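Local atomic coordinates of oxidoreductase (Methanosarcina mazei, PDB entry 3KA7), a protein that binds flavin-adenine dinucleotide and probably catalyses a redox reaction of the flavin amine oxidoreductase kind. Residues H55-G60 with V76-S81; R38-S43 with G197-L202; E312-Q315 with L320-P323. One frame throughout, in Å; residues are numbered along the deposited sequence.

Contact 1 of 3, residues H55-G60 with V76-S81; sequences HMLPNG and VNIVRS. With FAD (flavin-adenine dinucleotide), chain B.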
loop_
_atom_site.group_PDB
_atom_site.type_symbol
_atom_site.label_atom_id
_atom_site.label_comp_id
_atom_site.label_asym_id
_atom_site.label_seq_id
_atom_site.Cartn_x
_atom_site.Cartn_y
_atom_site.Cartn_z
ATOM N N HIS A 55 2.580 -4.600 7.866
ATOM C CA HIS A 55 1.766 -5.597 8.601
ATOM C C HIS A 55 0.366 -5.085 8.946
ATOM O O HIS A 55 -0.186 -5.399 10.013
ATOM C CB HIS A 55 2.485 -6.028 9.881
ATOM C CG HIS A 55 3.700 -6.874 9.635
ATOM N ND1 HIS A 55 4.868 -6.736 10.359
ATOM C CD2 HIS A 55 3.925 -7.868 8.745
ATOM C CE1 HIS A 55 5.757 -7.615 9.925
ATOM N NE2 HIS A 55 5.209 -8.310 8.946
HETATM N N MSE A 56 -0.217 -4.304 8.040
HETATM C CA MSE A 56 -1.472 -3.630 8.333
HETATM C C MSE A 56 -2.329 -3.515 7.079
HETATM O O MSE A 56 -1.799 -3.282 5.983
HETATM C CB MSE A 56 -1.162 -2.245 8.925
HETATM C CG MSE A 56 -2.357 -1.463 9.414
HETATM SE SE MSE A 56 -1.788 0.146 10.327
HETATM C CE MSE A 56 -1.800 -0.593 12.142
ATOM N N LEU A 57 -3.641 -3.714 7.235
ATOM C CA LEU A 57 -4.619 -3.502 6.163
ATOM C C LEU A 57 -5.319 -2.158 6.378
ATOM O O LEU A 57 -5.795 -1.872 7.483
ATOM C CB LEU A 57 -5.678 -4.610 6.155
ATOM C CG LEU A 57 -5.206 -6.057 5.952
ATOM C CD1 LEU A 57 -6.399 -7.013 5.844
ATOM C CD2 LEU A 57 -4.321 -6.178 4.739
ATOM N N PRO A 58 -5.381 -1.328 5.328
ATOM C CA PRO A 58 -5.971 0.005 5.454
ATOM C C PRO A 58 -7.420 -0.011 5.965
ATOM O O PRO A 58 -7.824 0.885 6.732
ATOM C CB PRO A 58 -5.902 0.545 4.023
ATOM C CG PRO A 58 -4.687 -0.114 3.462
ATOM C CD PRO A 58 -4.750 -1.526 4.009
ATOM N N ASN A 59 -8.200 -1.004 5.548
ATOM C CA ASN A 59 -9.585 -1.108 6.011
ATOM C C ASN A 59 -9.827 -2.318 6.913
ATOM O O ASN A 59 -10.975 -2.744 7.108
ATOM C CB ASN A 59 -10.562 -1.119 4.832
ATOM C CG ASN A 59 -10.563 0.178 4.041
ATOM O OD1 ASN A 59 -10.209 0.191 2.866
ATOM N ND2 ASN A 59 -11.005 1.271 4.666
ATOM N N GLY A 60 -8.744 -2.881 7.442
ATOM C CA GLY A 60 -8.829 -3.921 8.472
ATOM C C GLY A 60 -9.691 -5.095 8.058
ATOM O O GLY A 60 -9.595 -5.569 6.925
ATOM N N VAL A 76 -7.852 -16.422 7.964
ATOM C CA VAL A 76 -6.854 -15.639 8.690
ATOM C C VAL A 76 -7.530 -14.578 9.537
ATOM O O VAL A 76 -8.480 -13.930 9.097
ATOM C CB VAL A 76 -5.800 -15.007 7.753
ATOM C CG1 VAL A 76 -6.472 -14.314 6.585
ATOM C CG2 VAL A 76 -4.917 -14.025 8.528
ATOM N N ASN A 77 -7.047 -14.439 10.764
ATOM C CA ASN A 77 -7.617 -13.527 11.735
ATOM C C ASN A 77 -7.103 -12.121 11.491
ATOM O O ASN A 77 -5.898 -11.885 11.548
ATOM C CB ASN A 77 -7.229 -13.970 13.152
ATOM C CG ASN A 77 -7.813 -13.072 14.228
ATOM O OD1 ASN A 77 -8.934 -12.579 14.096
ATOM N ND2 ASN A 77 -7.061 -12.865 15.307
ATOM N N ILE A 78 -8.011 -11.193 11.207
ATOM C CA ILE A 78 -7.629 -9.784 11.114
ATOM C C ILE A 78 -8.288 -9.031 12.254
ATOM O O ILE A 78 -9.515 -9.038 12.374
ATOM C CB ILE A 78 -8.066 -9.150 9.784
ATOM C CG1 ILE A 78 -7.556 -9.975 8.601
ATOM C CG2 ILE A 78 -7.551 -7.715 9.697
ATOM C CD1 ILE A 78 -8.170 -9.591 7.265
ATOM N N VAL A 79 -7.482 -8.398 13.094
ATOM C CA VAL A 79 -8.021 -7.644 14.222
ATOM C C VAL A 79 -8.171 -6.175 13.869
ATOM O O VAL A 79 -7.274 -5.574 13.251
ATOM C CB VAL A 79 -7.154 -7.775 15.472
ATOM C CG1 VAL A 79 -7.925 -7.258 16.679
ATOM C CG2 VAL A 79 -6.734 -9.244 15.688
ATOM N N ARG A 80 -9.313 -5.601 14.240
ATOM C CA ARG A 80 -9.551 -4.172 14.041
ATOM C C ARG A 80 -8.675 -3.344 14.983
ATOM O O ARG A 80 -8.633 -3.592 16.193
ATOM C CB ARG A 80 -11.033 -3.831 14.252
ATOM C CG ARG A 80 -11.367 -2.357 14.143
ATOM C CD ARG A 80 -11.161 -1.790 12.746
ATOM N NE ARG A 80 -12.020 -2.430 11.748
ATOM C CZ ARG A 80 -13.322 -2.205 11.608
ATOM N NH1 ARG A 80 -13.944 -1.352 12.411
ATOM N NH2 ARG A 80 -14.010 -2.829 10.655
ATOM N N SER A 81 -7.970 -2.364 14.425
ATOM C CA SER A 81 -7.088 -1.509 15.212
ATOM C C SER A 81 -7.882 -0.542 16.094
ATOM O O SER A 81 -9.016 -0.182 15.781
ATOM C CB SER A 81 -6.199 -0.665 14.296
ATOM O OG SER A 81 -5.276 -1.437 13.551
HETATM P PA FAD B . 4.352 -7.176 -5.793
HETATM O O1A FAD B . 4.936 -6.071 -6.633
HETATM O O2A FAD B . 4.584 -7.087 -4.303
HETATM O O5B FAD B . 4.910 -8.587 -6.318
HETATM C C5B FAD B . 5.368 -8.712 -7.659
HETATM C C4B FAD B . 6.051 -10.083 -7.697
HETATM O O4B FAD B . 6.481 -10.406 -9.004
HETATM C C3B FAD B . 7.285 -10.102 -6.791
HETATM O O3B FAD B . 7.195 -11.167 -5.857
HETATM C C2B FAD B . 8.448 -10.305 -7.765
HETATM O O2B FAD B . 9.511 -11.057 -7.213
HETATM C C1B FAD B . 7.772 -11.006 -8.937
HETATM N N9A FAD B . 8.417 -10.803 -10.241
HETATM C C8A FAD B . 8.940 -9.651 -10.792
HETATM N N7A FAD B . 9.371 -9.943 -12.053
HETATM C C5A FAD B . 9.119 -11.260 -12.287
HETATM C C6A FAD B . 9.364 -12.087 -13.373
HETATM N N6A FAD B . 9.841 -11.581 -14.505
HETATM N N1A FAD B . 8.986 -13.413 -13.305
HETATM C C2A FAD B . 8.382 -13.927 -12.176
HETATM N N3A FAD B . 8.143 -13.105 -11.094
HETATM C C4A FAD B . 8.517 -11.801 -11.164
HETATM N N1 FAD B . 0.117 -1.697 1.754
HETATM C C2 FAD B . -0.883 -1.812 2.704
HETATM O O2 FAD B . -2.016 -2.179 2.365
HETATM N N3 FAD B . -0.606 -1.487 4.023
HETATM C C4 FAD B . 0.653 -1.049 4.396
HETATM O O4 FAD B . 0.906 -0.759 5.566
HETATM C C4X FAD B . 1.654 -0.927 3.444
HETATM N N5 FAD B . 2.913 -0.470 3.808
HETATM C C5X FAD B . 3.904 -0.369 2.846
HETATM C C6 FAD B . 5.180 0.072 3.199
HETATM C C7 FAD B . 6.183 0.156 2.241
HETATM C C7M FAD B . 7.552 0.641 2.651
HETATM C C8 FAD B . 5.898 -0.200 0.930
HETATM C C8M FAD B . 6.952 -0.116 -0.137
HETATM C C9 FAD B . 4.624 -0.631 0.570
HETATM C C9A FAD B . 3.623 -0.724 1.532
HETATM N N10 FAD B . 2.352 -1.154 1.176
HETATM C C10 FAD B . 1.373 -1.263 2.125
HETATM C "C1'" FAD B . 1.998 -1.449 -0.244
HETATM C "C2'" FAD B . 2.046 -2.967 -0.460
HETATM O "O2'" FAD B . 3.236 -3.492 0.121
HETATM C "C3'" FAD B . 2.005 -3.256 -1.958
HETATM O "O3'" FAD B . 0.979 -2.474 -2.557
HETATM C "C4'" FAD B . 1.756 -4.712 -2.339
HETATM O "O4'" FAD B . 2.589 -5.601 -1.624
HETATM C "C5'" FAD B . 2.087 -4.839 -3.822
HETATM O "O5'" FAD B . 1.582 -6.077 -4.259
HETATM P P FAD B . 1.532 -6.417 -5.809
HETATM O O1P FAD B . 0.299 -7.242 -6.085
HETATM O O2P FAD B . 1.681 -5.180 -6.673
HETATM O O3P FAD B . 2.784 -7.384 -6.103
#
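Leu-57 and Ile-78 meet through their terminal methyls, CD1 against CD1 at 3.4 Å, closer than carbons usually pack; the two branched side chains cross at about a right angle. Beside them Ile-78 CG2 lies on the backbone of Gly-60, 3.8 Å from its C atom. Met-56, modelled as selenomethionine, runs extended and then bends at its third torsion (-94°), which carries the methyl CE to within 3.8 Å of Ser-81 OG, a packing contact; the hydroxyl's hydrogen bond goes to Thr-296 O.

The residue just before the turn offers the flavin a backbone carbonyl: FAD N3 gives a weak hydrogen bond to Met-56 O (2.9 Å). Pro-58 adds a ring carbon, CD, 3.3 Å from FAD O2. A type I beta turn is closed by Gly-60 N to Leu-57 O at 3.1 Å. Proline suits its second position, and glycine its end, where phi is positive (55°) and a beta carbon would probably come close to Arg-80 NE.

Leu-57 is wedged among Leu-65 of helix 64-71, Ile-198 of helix 195-208 and Val-409 of helix 408-421. Strand 78-80 pairs antiparallel with strand 189-191, and Ile-78 also touches Ala-66.

Contact 2 of 3, residues R38-S43 with G197-L202; sequences RFTNLS and GIIDAL. With FAD (flavin-adenine dinucleotide), chain B.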
loop_
_atom_site.group_PDB
_atom_site.type_symbol
_atom_site.label_atom_id
_atom_site.label_comp_id
_atom_site.label_asym_id
_atom_site.label_seq_id
_atom_site.Cartn_x
_atom_site.Cartn_y
_atom_site.Cartn_z
ATOM N N ARG A 38 6.070 -7.613 -2.077
ATOM C CA ARG A 38 6.230 -6.576 -1.055
ATOM C C ARG A 38 5.227 -6.698 0.096
ATOM O O ARG A 38 5.021 -5.747 0.848
ATOM C CB ARG A 38 6.176 -5.186 -1.700
ATOM C CG ARG A 38 7.413 -4.892 -2.571
ATOM C CD ARG A 38 7.236 -3.617 -3.423
ATOM N NE ARG A 38 6.328 -3.890 -4.532
ATOM C CZ ARG A 38 5.347 -3.087 -4.912
ATOM N NH1 ARG A 38 5.130 -1.940 -4.272
ATOM N NH2 ARG A 38 4.558 -3.448 -5.910
ATOM N N PHE A 39 4.631 -7.878 0.244
ATOM C CA PHE A 39 3.639 -8.104 1.294
ATOM C C PHE A 39 3.868 -9.434 2.009
ATOM O O PHE A 39 2.956 -10.265 2.103
ATOM C CB PHE A 39 2.227 -8.094 0.702
ATOM C CG PHE A 39 1.131 -7.775 1.710
ATOM C CD1 PHE A 39 0.802 -6.464 2.000
ATOM C CD2 PHE A 39 0.414 -8.788 2.330
ATOM C CE1 PHE A 39 -0.211 -6.164 2.909
ATOM C CE2 PHE A 39 -0.593 -8.501 3.238
ATOM C CZ PHE A 39 -0.908 -7.192 3.533
ATOM N N THR A 40 5.076 -9.650 2.502
ATOM C CA THR A 40 5.323 -10.853 3.291
ATOM C C THR A 40 6.344 -10.555 4.386
ATOM O O THR A 40 6.779 -9.417 4.541
ATOM C CB THR A 40 5.762 -12.026 2.417
ATOM O OG1 THR A 40 5.684 -13.248 3.179
ATOM C CG2 THR A 40 7.165 -11.797 1.920
ATOM N N ASN A 41 6.710 -11.567 5.163
ATOM C CA ASN A 41 7.557 -11.316 6.332
ATOM C C ASN A 41 9.029 -11.502 6.006
ATOM O O ASN A 41 9.380 -12.239 5.086
ATOM C CB ASN A 41 7.176 -12.240 7.497
ATOM C CG ASN A 41 5.810 -11.926 8.080
ATOM O OD1 ASN A 41 4.996 -11.227 7.467
ATOM N ND2 ASN A 41 5.548 -12.452 9.271
ATOM N N LEU A 42 9.884 -10.830 6.763
ATOM C CA LEU A 42 11.318 -11.029 6.670
ATOM C C LEU A 42 11.821 -11.263 8.082
ATOM O O LEU A 42 11.681 -10.391 8.935
ATOM C CB LEU A 42 12.000 -9.802 6.074
ATOM C CG LEU A 42 13.461 -9.630 6.494
ATOM C CD1 LEU A 42 14.311 -10.710 5.861
ATOM C CD2 LEU A 42 13.977 -8.250 6.116
ATOM N N SER A 43 12.356 -12.455 8.334
ATOM C CA SER A 43 12.916 -12.779 9.647
ATOM C C SER A 43 14.232 -12.022 9.821
ATOM O O SER A 43 15.154 -12.180 9.022
ATOM C CB SER A 43 13.155 -14.289 9.778
ATOM O OG SER A 43 11.950 -15.026 9.635
ATOM N N GLY A 197 0.784 -13.951 7.237
ATOM C CA GLY A 197 -0.444 -14.660 7.605
ATOM C C GLY A 197 -1.408 -14.710 6.437
ATOM O O GLY A 197 -2.058 -15.736 6.183
ATOM N N ILE A 198 -1.504 -13.593 5.716
ATOM C CA ILE A 198 -2.396 -13.494 4.573
ATOM C C ILE A 198 -1.853 -14.301 3.394
ATOM O O ILE A 198 -2.603 -15.019 2.717
ATOM C CB ILE A 198 -2.627 -12.004 4.189
ATOM C CG1 ILE A 198 -3.463 -11.319 5.284
ATOM C CG2 ILE A 198 -3.297 -11.879 2.813
ATOM C CD1 ILE A 198 -3.489 -9.811 5.197
ATOM N N ILE A 199 -0.547 -14.181 3.160
ATOM C CA ILE A 199 0.138 -14.923 2.104
ATOM C C ILE A 199 -0.054 -16.428 2.310
ATOM O O ILE A 199 -0.453 -17.140 1.387
ATOM C CB ILE A 199 1.653 -14.564 2.052
ATOM C CG1 ILE A 199 1.834 -13.054 1.822
ATOM C CG2 ILE A 199 2.366 -15.331 0.919
ATOM C CD1 ILE A 199 1.182 -12.570 0.540
ATOM N N ASP A 200 0.205 -16.901 3.527
ATOM C CA ASP A 200 0.052 -18.328 3.838
ATOM C C ASP A 200 -1.388 -18.808 3.593
ATOM O O ASP A 200 -1.618 -19.887 3.024
ATOM C CB ASP A 200 0.421 -18.585 5.299
ATOM C CG ASP A 200 1.916 -18.583 5.545
ATOM O OD1 ASP A 200 2.691 -18.517 4.574
ATOM O OD2 ASP A 200 2.315 -18.668 6.728
ATOM N N ALA A 201 -2.356 -18.016 4.035
ATOM C CA ALA A 201 -3.768 -18.361 3.861
ATOM C C ALA A 201 -4.142 -18.512 2.389
ATOM O O ALA A 201 -4.869 -19.435 2.016
ATOM C CB ALA A 201 -4.680 -17.328 4.550
ATOM N N LEU A 202 -3.649 -17.604 1.547
ATOM C CA LEU A 202 -3.913 -17.696 0.120
ATOM C C LEU A 202 -3.228 -18.901 -0.520
ATOM O O LEU A 202 -3.785 -19.536 -1.412
ATOM C CB LEU A 202 -3.453 -16.419 -0.582
ATOM C CG LEU A 202 -4.343 -15.214 -0.295
ATOM C CD1 LEU A 202 -3.634 -13.914 -0.720
ATOM C CD2 LEU A 202 -5.699 -15.358 -1.014
HETATM P PA FAD B . 4.352 -7.176 -5.793
HETATM O O1A FAD B . 4.936 -6.071 -6.633
HETATM O O2A FAD B . 4.584 -7.087 -4.303
HETATM O O5B FAD B . 4.910 -8.587 -6.318
HETATM C C5B FAD B . 5.368 -8.712 -7.659
HETATM C C4B FAD B . 6.051 -10.083 -7.697
HETATM O O4B FAD B . 6.481 -10.406 -9.004
HETATM C C3B FAD B . 7.285 -10.102 -6.791
HETATM O O3B FAD B . 7.195 -11.167 -5.857
HETATM C C2B FAD B . 8.448 -10.305 -7.765
HETATM O O2B FAD B . 9.511 -11.057 -7.213
HETATM C C1B FAD B . 7.772 -11.006 -8.937
HETATM N N9A FAD B . 8.417 -10.803 -10.241
HETATM C C8A FAD B . 8.940 -9.651 -10.792
HETATM N N7A FAD B . 9.371 -9.943 -12.053
HETATM C C5A FAD B . 9.119 -11.260 -12.287
HETATM C C6A FAD B . 9.364 -12.087 -13.373
HETATM N N6A FAD B . 9.841 -11.581 -14.505
HETATM N N1A FAD B . 8.986 -13.413 -13.305
HETATM C C2A FAD B . 8.382 -13.927 -12.176
HETATM N N3A FAD B . 8.143 -13.105 -11.094
HETATM C C4A FAD B . 8.517 -11.801 -11.164
HETATM N N1 FAD B . 0.117 -1.697 1.754
HETATM C C2 FAD B . -0.883 -1.812 2.704
HETATM O O2 FAD B . -2.016 -2.179 2.365
HETATM N N3 FAD B . -0.606 -1.487 4.023
HETATM C C4 FAD B . 0.653 -1.049 4.396
HETATM O O4 FAD B . 0.906 -0.759 5.566
HETATM C C4X FAD B . 1.654 -0.927 3.444
HETATM N N5 FAD B . 2.913 -0.470 3.808
HETATM C C5X FAD B . 3.904 -0.369 2.846
HETATM C C6 FAD B . 5.180 0.072 3.199
HETATM C C7 FAD B . 6.183 0.156 2.241
HETATM C C7M FAD B . 7.552 0.641 2.651
HETATM C C8 FAD B . 5.898 -0.200 0.930
HETATM C C8M FAD B . 6.952 -0.116 -0.137
HETATM C C9 FAD B . 4.624 -0.631 0.570
HETATM C C9A FAD B . 3.623 -0.724 1.532
HETATM N N10 FAD B . 2.352 -1.154 1.176
HETATM C C10 FAD B . 1.373 -1.263 2.125
HETATM C "C1'" FAD B . 1.998 -1.449 -0.244
HETATM C "C2'" FAD B . 2.046 -2.967 -0.460
HETATM O "O2'" FAD B . 3.236 -3.492 0.121
HETATM C "C3'" FAD B . 2.005 -3.256 -1.958
HETATM O "O3'" FAD B . 0.979 -2.474 -2.557
HETATM C "C4'" FAD B . 1.756 -4.712 -2.339
HETATM O "O4'" FAD B . 2.589 -5.601 -1.624
HETATM C "C5'" FAD B . 2.087 -4.839 -3.822
HETATM O "O5'" FAD B . 1.582 -6.077 -4.259
HETATM P P FAD B . 1.532 -6.417 -5.809
HETATM O O1P FAD B . 0.299 -7.242 -6.085
HETATM O O2P FAD B . 1.681 -5.180 -6.673
HETATM O O3P FAD B . 2.784 -7.384 -6.103
#
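The FAD pocket is walled here by Phe-39, which packs on Ile-198 and Ile-199 of a helix, while its neighbour Arg-38 grips the cofactor. Ile-198 CD1 comes to the edge of the Phe-39 ring, in its plane, 3.7 Å from CE2. Ile-199 takes the backbone instead: its CG1 is 3.0 Å from Phe-39 O, and a second torsion of -59° folds CD1 back beside the same oxygen. That buried carbonyl has no hydrogen-bonding partner in the model; Ile-199 CG1 and CD1 lie against it. Thr-40 crosses Ile-199 at about a right angle, its CB and OG1 near CG1. The flat ring and the branched isoleucines suit their places by filling the buried space between loop and helix.

On the cofactor side, Phe-39 CB lies 3.4 Å from FAD O4'. Arg-38 N points straight at the phosphate oxygen O2A (2.7 Å, 180°), and Arg-38 O receives a weak bond from the ribityl O2'. With its third torsion bent to -75°, the Arg-38 side chain brings the guanidinium edge onto FAD O1A, which lies in the group's plane. NH2 makes the stronger bond there (2.7 Å), NE a long, weak one at 3.3 Å; FAD C5' sits over one face. NH1 forms a salt bridge to Asp-399, which also binds FAD, so the two ligands of the cofactor brace each other, consistent with fixing the guanidinium's rotation. A leucine in place of Arg-38 would probably leave O1A without these two donors and Asp-399 without its salt-bridge mate.

Beyond the pocket, residues 41-43 enter the hairpin of strands 41-44 and 47-50. On the helix 195-208 side, Ile-199 and Leu-202 pack on helix 10-21 through Leu-13 and Leu-10.

Contact 3 of 3, residues E312-Q315 with L320-P323; sequences EVTQ and LAPP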
loop_
_atom_site.group_PDB
_atom_site.type_symbol
_atom_site.label_atom_id
_atom_site.label_comp_id
_atom_site.label_asym_id
_atom_site.label_seq_id
_atom_site.Cartn_x
_atom_site.Cartn_y
_atom_site.Cartn_z
ATOM N N GLU A 312 2.870 -0.008 15.519
ATOM C CA GLU A 312 3.481 -0.892 16.503
ATOM C C GLU A 312 2.651 -2.162 16.523
ATOM O O GLU A 312 1.827 -2.368 17.420
ATOM C CB GLU A 312 3.425 -0.219 17.875
ATOM C CG GLU A 312 4.365 -0.796 18.899
ATOM C CD GLU A 312 4.625 0.187 20.018
ATOM O OE1 GLU A 312 3.819 0.235 20.980
ATOM O OE2 GLU A 312 5.627 0.934 19.918
ATOM N N VAL A 313 2.839 -3.011 15.524
ATOM C CA VAL A 313 1.909 -4.112 15.326
ATOM C C VAL A 313 2.029 -5.208 16.380
ATOM O O VAL A 313 1.166 -6.088 16.483
ATOM C CB VAL A 313 2.017 -4.710 13.912
ATOM C CG1 VAL A 313 1.664 -3.629 12.862
ATOM C CG2 VAL A 313 3.405 -5.285 13.675
ATOM N N THR A 314 3.107 -5.163 17.149
ATOM C CA THR A 314 3.273 -6.129 18.234
ATOM C C THR A 314 2.254 -5.856 19.348
ATOM O O THR A 314 2.057 -6.684 20.251
ATOM C CB THR A 314 4.714 -6.128 18.782
ATOM O OG1 THR A 314 5.188 -4.773 18.886
ATOM C CG2 THR A 314 5.624 -6.888 17.836
ATOM N N GLN A 315 1.608 -4.696 19.297
ATOM C CA GLN A 315 0.465 -4.445 20.180
ATOM C C GLN A 315 -0.661 -5.438 19.890
ATOM O O GLN A 315 -1.445 -5.790 20.782
ATOM C CB GLN A 315 -0.027 -3.006 20.045
ATOM C CG GLN A 315 0.982 -1.987 20.568
ATOM C CD GLN A 315 1.037 -1.959 22.091
ATOM O OE1 GLN A 315 0.132 -2.463 22.758
ATOM N NE2 GLN A 315 2.099 -1.373 22.644
ATOM N N LEU A 320 5.499 -11.282 16.722
ATOM C CA LEU A 320 6.303 -10.664 15.664
ATOM C C LEU A 320 7.612 -10.057 16.185
ATOM O O LEU A 320 8.387 -9.495 15.420
ATOM C CB LEU A 320 5.485 -9.607 14.917
ATOM C CG LEU A 320 4.211 -10.152 14.264
ATOM C CD1 LEU A 320 3.446 -9.028 13.582
ATOM C CD2 LEU A 320 4.549 -11.249 13.275
ATOM N N ALA A 321 7.852 -10.176 17.489
ATOM C CA ALA A 321 9.079 -9.713 18.109
ATOM C C ALA A 321 9.468 -10.657 19.245
ATOM O O ALA A 321 8.619 -11.406 19.745
ATOM C CB ALA A 321 8.910 -8.303 18.650
ATOM N N PRO A 322 10.744 -10.612 19.661
ATOM C CA PRO A 322 11.180 -11.367 20.840
ATOM C C PRO A 322 10.472 -10.885 22.098
ATOM O O PRO A 322 9.974 -9.759 22.140
ATOM C CB PRO A 322 12.664 -11.008 20.972
ATOM C CG PRO A 322 13.077 -10.481 19.631
ATOM C CD PRO A 322 11.849 -9.868 19.028
ATOM N N PRO A 323 10.477 -11.719 23.151
ATOM C CA PRO A 323 9.910 -11.387 24.454
ATOM C C PRO A 323 10.428 -10.045 24.988
ATOM O O PRO A 323 11.628 -9.769 24.929
ATOM C CB PRO A 323 10.402 -12.542 25.345
ATOM C CG PRO A 323 10.526 -13.695 24.401
ATOM C CD PRO A 323 11.024 -13.087 23.111
#
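Val-313 and Thr-314, on a 3-10 turn, meet Leu-320 and Ala-321 of the returning chain, within the connection between strands 307-311 and 326-334 of the mixed sheet. Two flat groups, the Gln-315 amide and the Glu-312 carboxylate, bound the turn: Gln-315 NE2 donates to Glu-312 OE1 at 2.9 Å, with the oxygen 11° out of the amide plane and approached on its anti side, 19° from the carboxylate plane. Backbone donors Leu-292 N, Val-293 N and Gly-294 N also reach this carboxylate, so the buried charge would probably be stabilised as an anion.

The turn's backbone closes by Gln-315 N to Glu-312 O at 3.0 Å. Threonine suits the middle because it faces two ways. A first torsion of 42° puts Thr-314 OG1 between the backbone N and the carbonyl carbon, where it bonds to His-326 ND1 and Leu-327 N. The methyl Thr-314 CG2 turns to the returning chain and packs 3.7 Å from Ala-321 CB. Small alanine lets that chain come near, and Leu-320 and Ala-321 rest in turn on strand 47-50. One residue earlier, Val-313 CG2 touches Leu-320 CD1 at 3.7 Å, the side chains crossing obliquely.

Overall arrangement
The three contacts lie close together, with centres 13 Å (contacts 1 and 2), 15 Å (1 and 3) and 16 Å (2 and 3) apart. Along the chain, contact 1 is nested inside the loop that contact 2 closes; contact 3 follows later, in the loop joining strands 307-311 and 326-334 of the mixed sheet. Contacts 1 and 2 both touch FAD, one at the flavin and the other at the pyrophosphate and ribityl chain, and Leu-57 links them by packing on Phe-39 and Ile-198. His-55 ties in all three: NE2 makes a weak hydrogen bond to Asn-41 OD1, and the residue packs on Val-313 and Leu-320. Contact 3 does not reach FAD, but through His-55 it packs against the segments that do.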